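Local coordinates for single-strand DNA-binding protein (Agrobacterium tumefaciens, PDB 3BTP), which binds single-stranded DNA whatever its sequence and mediates nuclear uptake of the transferred T-DNA strand during crown gall transformation, at residues A147-P161 against F254-K266. Sequence-based numbering, arbitrary orientation.
Sequences ASCRLYRDGVGNYYP and FQAGSLLPDILIK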
loop_
_atom_site.group_PDB
_atom_site.type_symbol
_atom_site.label_atom_id
_atom_site.label_comp_id
_atom_site.label_asym_id
_atom_site.label_seq_id
_atom_site.Cartn_x
_atom_site.Cartn_y
_atom_site.Cartn_z
ATOM N N ALA A 147 1.882 28.276 -4.329
ATOM C CA ALA A 147 1.529 28.235 -5.769
ATOM C C ALA A 147 1.978 26.950 -6.412
ATOM O O ALA A 147 1.477 26.587 -7.481
ATOM C CB ALA A 147 2.222 29.380 -6.526
ATOM N N SER A 148 2.998 26.313 -5.813
ATOM C CA SER A 148 3.489 24.990 -6.258
ATOM C C SER A 148 2.531 23.877 -5.856
ATOM O O SER A 148 1.817 23.998 -4.842
ATOM C CB SER A 148 4.875 24.669 -5.629
ATOM O OG SER A 148 5.783 25.684 -5.961
ATOM N N CYS A 149 2.569 22.777 -6.625
ATOM C CA CYS A 149 2.215 21.467 -6.072
ATOM C C CYS A 149 3.363 20.896 -5.156
ATOM O O CYS A 149 4.427 20.504 -5.640
ATOM C CB CYS A 149 1.820 20.449 -7.166
ATOM S SG CYS A 149 1.159 18.954 -6.401
ATOM N N ARG A 150 3.149 20.875 -3.837
ATOM C CA ARG A 150 4.159 20.365 -2.903
ATOM C C ARG A 150 4.017 18.838 -2.653
ATOM O O ARG A 150 2.970 18.353 -2.200
ATOM C CB ARG A 150 4.063 21.132 -1.569
ATOM C CG ARG A 150 4.193 22.664 -1.674
ATOM C CD ARG A 150 4.362 23.307 -0.252
ATOM N NE ARG A 150 3.261 22.996 0.680
ATOM C CZ ARG A 150 2.085 23.645 0.796
ATOM N NH1 ARG A 150 1.809 24.704 0.033
ATOM N NH2 ARG A 150 1.186 23.252 1.729
ATOM N N LEU A 151 5.065 18.082 -2.925
ATOM C CA LEU A 151 4.975 16.627 -2.772
ATOM C C LEU A 151 5.798 16.226 -1.535
ATOM O O LEU A 151 6.936 16.606 -1.471
ATOM C CB LEU A 151 5.450 15.923 -4.063
ATOM C CG LEU A 151 4.545 15.996 -5.320
ATOM C CD1 LEU A 151 5.100 15.214 -6.523
ATOM C CD2 LEU A 151 3.081 15.451 -5.075
ATOM N N TYR A 152 5.172 15.563 -0.529
ATOM C CA TYR A 152 5.862 15.143 0.722
ATOM C C TYR A 152 6.199 13.629 0.675
ATOM O O TYR A 152 5.313 12.824 0.402
ATOM C CB TYR A 152 4.968 15.416 1.915
ATOM C CG TYR A 152 4.510 16.834 1.990
ATOM C CD1 TYR A 152 5.302 17.795 2.623
ATOM C CD2 TYR A 152 3.307 17.243 1.392
ATOM C CE1 TYR A 152 4.915 19.107 2.662
ATOM C CE2 TYR A 152 2.900 18.566 1.424
ATOM C CZ TYR A 152 3.706 19.481 2.087
ATOM O OH TYR A 152 3.317 20.779 2.193
ATOM N N ARG A 153 7.441 13.266 0.923
ATOM C CA ARG A 153 7.889 11.870 0.893
ATOM C C ARG A 153 7.350 11.193 2.173
ATOM O O ARG A 153 7.436 11.775 3.249
ATOM C CB ARG A 153 9.408 11.815 0.898
ATOM C CG ARG A 153 9.986 10.419 0.571
ATOM C CD ARG A 153 11.521 10.333 0.903
ATOM N NE ARG A 153 12.038 8.976 0.616
ATOM C CZ ARG A 153 12.339 8.496 -0.598
ATOM N NH1 ARG A 153 12.252 9.266 -1.694
ATOM N NH2 ARG A 153 12.778 7.235 -0.725
ATOM N N ASP A 154 6.736 10.006 2.066
ATOM C CA ASP A 154 6.297 9.261 3.253
ATOM C C ASP A 154 7.392 8.267 3.643
ATOM O O ASP A 154 8.490 8.339 3.097
ATOM C CB ASP A 154 4.909 8.612 3.085
ATOM C CG ASP A 154 4.900 7.327 2.203
ATOM O OD1 ASP A 154 5.969 6.863 1.727
ATOM O OD2 ASP A 154 3.759 6.809 1.930
ATOM N N GLY A 155 7.078 7.310 4.538
ATOM C CA GLY A 155 8.105 6.403 5.029
ATOM C C GLY A 155 8.678 5.391 4.054
ATOM O O GLY A 155 9.762 4.882 4.286
ATOM N N VAL A 156 7.975 5.116 2.967
ATOM C CA VAL A 156 8.441 4.227 1.888
ATOM C C VAL A 156 8.814 4.966 0.573
ATOM O O VAL A 156 9.141 4.322 -0.427
ATOM C CB VAL A 156 7.406 3.057 1.613
ATOM C CG1 VAL A 156 7.221 2.202 2.895
ATOM C CG2 VAL A 156 6.041 3.590 1.251
ATOM N N GLY A 157 8.784 6.299 0.533
ATOM C CA GLY A 157 9.172 6.959 -0.719
ATOM C C GLY A 157 8.031 7.210 -1.708
ATOM O O GLY A 157 8.276 7.531 -2.851
ATOM N N ASN A 158 6.784 7.024 -1.254
ATOM C CA ASN A 158 5.581 7.587 -1.920
ATOM C C ASN A 158 5.579 9.078 -1.665
ATOM O O ASN A 158 6.096 9.526 -0.624
ATOM C CB ASN A 158 4.291 7.023 -1.356
ATOM C CG ASN A 158 4.262 5.498 -1.342
ATOM O OD1 ASN A 158 4.710 4.815 -2.264
ATOM N ND2 ASN A 158 3.732 4.962 -0.263
ATOM N N TYR A 159 5.025 9.830 -2.604
ATOM C CA TYR A 159 4.942 11.284 -2.502
ATOM C C TYR A 159 3.466 11.737 -2.536
ATOM O O TYR A 159 2.692 11.434 -3.478
ATOM C CB TYR A 159 5.824 11.978 -3.608
ATOM C CG TYR A 159 7.327 12.054 -3.261
ATOM C CD1 TYR A 159 7.848 13.119 -2.581
ATOM C CD2 TYR A 159 8.186 11.025 -3.565
ATOM C CE1 TYR A 159 9.219 13.197 -2.253
ATOM C CE2 TYR A 159 9.566 11.060 -3.217
ATOM C CZ TYR A 159 10.071 12.160 -2.571
ATOM O OH TYR A 159 11.404 12.216 -2.203
ATOM N N TYR A 160 3.095 12.480 -1.511
ATOM C CA TYR A 160 1.709 12.949 -1.300
ATOM C C TYR A 160 1.636 14.424 -1.527
ATOM O O TYR A 160 2.464 15.163 -1.003
ATOM C CB TYR A 160 1.256 12.735 0.152
ATOM C CG TYR A 160 0.901 11.312 0.522
ATOM C CD1 TYR A 160 -0.436 10.934 0.653
ATOM C CD2 TYR A 160 1.895 10.336 0.719
ATOM C CE1 TYR A 160 -0.774 9.656 1.007
ATOM C CE2 TYR A 160 1.564 9.028 1.035
ATOM C CZ TYR A 160 0.216 8.693 1.187
ATOM O OH TYR A 160 -0.171 7.420 1.570
ATOM N N PRO A 161 0.594 14.854 -2.280
ATOM C CA PRO A 161 0.294 16.283 -2.427
ATOM C C PRO A 161 -0.479 16.673 -1.196
ATOM O O PRO A 161 -0.902 15.788 -0.463
ATOM C CB PRO A 161 -0.557 16.344 -3.727
ATOM C CG PRO A 161 -1.286 14.975 -3.771
ATOM C CD PRO A 161 -0.373 13.971 -3.003
ATOM N N PHE A 254 -4.190 22.393 -9.391
ATOM C CA PHE A 254 -2.769 22.124 -9.558
ATOM C C PHE A 254 -2.118 21.859 -8.182
ATOM O O PHE A 254 -1.463 20.858 -8.010
ATOM C CB PHE A 254 -2.028 23.249 -10.305
ATOM C CG PHE A 254 -0.539 23.011 -10.367
ATOM C CD1 PHE A 254 -0.022 21.883 -10.992
ATOM C CD2 PHE A 254 0.334 23.877 -9.763
ATOM C CE1 PHE A 254 1.366 21.637 -10.974
ATOM C CE2 PHE A 254 1.691 23.629 -9.752
ATOM C CZ PHE A 254 2.190 22.533 -10.380
ATOM N N GLN A 255 -2.343 22.747 -7.220
ATOM C CA GLN A 255 -1.797 22.671 -5.896
ATOM C C GLN A 255 -2.243 21.482 -5.111
ATOM O O GLN A 255 -1.484 21.028 -4.267
ATOM C CB GLN A 255 -2.187 23.889 -5.102
ATOM C CG GLN A 255 -1.456 25.142 -5.487
ATOM C CD GLN A 255 -2.217 25.924 -6.529
ATOM O OE1 GLN A 255 -3.313 25.544 -6.916
ATOM N NE2 GLN A 255 -1.619 27.005 -7.021
ATOM N N ALA A 256 -3.494 21.030 -5.325
ATOM C CA ALA A 256 -4.027 19.823 -4.705
ATOM C C ALA A 256 -3.421 18.546 -5.255
ATOM O O ALA A 256 -3.607 17.505 -4.669
ATOM C CB ALA A 256 -5.546 19.781 -4.786
ATOM N N GLY A 257 -2.684 18.608 -6.359
ATOM C CA GLY A 257 -2.033 17.389 -6.918
ATOM C C GLY A 257 -2.870 16.732 -8.009
ATOM O O GLY A 257 -2.480 15.703 -8.605
ATOM N N SER A 258 -4.015 17.357 -8.327
ATOM C CA SER A 258 -4.923 16.767 -9.284
ATOM C C SER A 258 -4.657 17.094 -10.744
ATOM O O SER A 258 -5.577 17.016 -11.544
ATOM C CB SER A 258 -6.395 16.911 -8.830
ATOM O OG SER A 258 -6.716 15.709 -8.013
ATOM N N LEU A 259 -3.395 17.388 -11.094
ATOM C CA LEU A 259 -2.994 17.736 -12.439
ATOM C C LEU A 259 -1.612 17.273 -12.835
ATOM O O LEU A 259 -1.049 17.867 -13.745
ATOM C CB LEU A 259 -3.043 19.284 -12.694
ATOM C CG LEU A 259 -4.397 20.031 -12.879
ATOM C CD1 LEU A 259 -4.257 21.540 -13.331
ATOM C CD2 LEU A 259 -5.340 19.316 -13.835
ATOM N N LEU A 260 -1.067 16.215 -12.254
ATOM C CA LEU A 260 0.324 15.850 -12.462
ATOM C C LEU A 260 0.384 14.790 -13.520
ATOM O O LEU A 260 -0.629 14.160 -13.822
ATOM C CB LEU A 260 0.952 15.265 -11.185
ATOM C CG LEU A 260 0.912 16.060 -9.884
ATOM C CD1 LEU A 260 0.925 15.144 -8.531
ATOM C CD2 LEU A 260 1.970 17.185 -9.942
ATOM N N PRO A 261 1.577 14.542 -14.057
ATOM C CA PRO A 261 1.746 13.449 -15.033
ATOM C C PRO A 261 1.748 12.076 -14.352
ATOM O O PRO A 261 1.697 11.982 -13.109
ATOM C CB PRO A 261 3.111 13.736 -15.712
ATOM C CG PRO A 261 3.619 14.979 -15.131
ATOM C CD PRO A 261 2.839 15.255 -13.808
ATOM N N ASP A 262 1.749 11.046 -15.177
ATOM C CA ASP A 262 1.600 9.688 -14.794
ATOM C C ASP A 262 2.856 9.243 -13.988
ATOM O O ASP A 262 2.756 8.463 -13.031
ATOM C CB ASP A 262 1.553 8.840 -16.085
ATOM C CG ASP A 262 0.447 9.287 -17.091
ATOM O OD1 ASP A 262 -0.543 9.906 -16.683
ATOM O OD2 ASP A 262 0.556 9.006 -18.320
ATOM N N ILE A 263 4.034 9.697 -14.426
ATOM C CA ILE A 263 5.312 9.079 -14.066
ATOM C C ILE A 263 6.181 10.192 -13.554
ATOM O O ILE A 263 6.289 11.226 -14.166
ATOM C CB ILE A 263 5.979 8.363 -15.242
ATOM C CG1 ILE A 263 5.158 7.139 -15.720
ATOM C CG2 ILE A 263 7.365 7.948 -14.898
ATOM C CD1 ILE A 263 5.507 6.648 -17.114
ATOM N N LEU A 264 6.783 9.970 -12.399
ATOM C CA LEU A 264 7.870 10.822 -11.861
ATOM C C LEU A 264 9.155 9.999 -11.684
ATOM O O LEU A 264 9.176 9.031 -10.952
ATOM C CB LEU A 264 7.417 11.419 -10.497
ATOM C CG LEU A 264 8.237 12.522 -9.752
ATOM C CD1 LEU A 264 7.403 13.028 -8.559
ATOM C CD2 LEU A 264 9.555 12.015 -9.231
ATOM N N ILE A 265 10.254 10.424 -12.301
ATOM C CA ILE A 265 11.539 9.761 -12.166
ATOM C C ILE A 265 12.384 10.672 -11.288
ATOM O O ILE A 265 12.484 11.851 -11.526
ATOM C CB ILE A 265 12.265 9.671 -13.562
ATOM C CG1 ILE A 265 11.325 9.146 -14.685
ATOM C CG2 ILE A 265 13.713 8.975 -13.482
ATOM C CD1 ILE A 265 10.950 7.730 -14.573
ATOM N N LYS A 266 13.020 10.135 -10.271
ATOM C CA LYS A 266 13.875 10.960 -9.449
ATOM C C LYS A 266 15.266 10.322 -9.487
ATOM O O LYS A 266 15.456 9.260 -8.891
ATOM C CB LYS A 266 13.373 11.011 -8.021
ATOM C CG LYS A 266 14.243 11.942 -7.123
ATOM C CD LYS A 266 13.518 12.391 -5.814
ATOM C CE LYS A 266 13.524 11.346 -4.796
ATOM N NZ LYS A 266 14.842 10.649 -4.420
HETATM O O HOH W 1 0.965 22.282 -3.261
#
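Cys149 lays its CB over one face of the Phe254 ring, 4.1 Å from CB to the ring centroid, a CH-pi contact displaced toward the rim. The edge of that ring meets Ala147 O. The bent chain of Gln255 (chi2 92°) curls along the backbone, bringing its NE2 to Ala147 O in a weak bond of 3.2 Å. A water also bridges the two backbones, donating to Ser148 O and Gln255 O and accepting from Arg150 N. With SG anti to its backbone N (chi1 -171°), Cys149 reaches into the turn 254-257, where SG lies 3.6 Å from Gly257 CA. Pro161 packs on the same glycine, its CB 3.7 Å from Gly257 CA. Leu151 and Leu260 run past each other in opposite directions, CD2 of Leu151 4.1 Å from Leu260 CD1. The other branch, Leu151 CD1, meets Leu264 CD1 tip to tip at 3.8 Å. At the far end Lys266 crosses Tyr159 at about a right angle, its CE 3.5 Å from Tyr159 OH. Arg153 NH1 gives that hydroxyl a bond lying in the guanidinium plane, and the hydroxyl is also hydrogen-bonded to the backbone O of Asp115. Although Arg153 NH1 and Lys266 NZ are 4.0 Å apart, both form salt bridges with the Asp115 side chain, and Glu304 also pairs with Arg153; these carboxylates probably offset the like charges. The arrangement is characteristic of an apolar interface, here built on leucines, between antiparallel sheets, those of strands 149-153 and 263-266, which also meet through the backbones of Tyr159 and Met314.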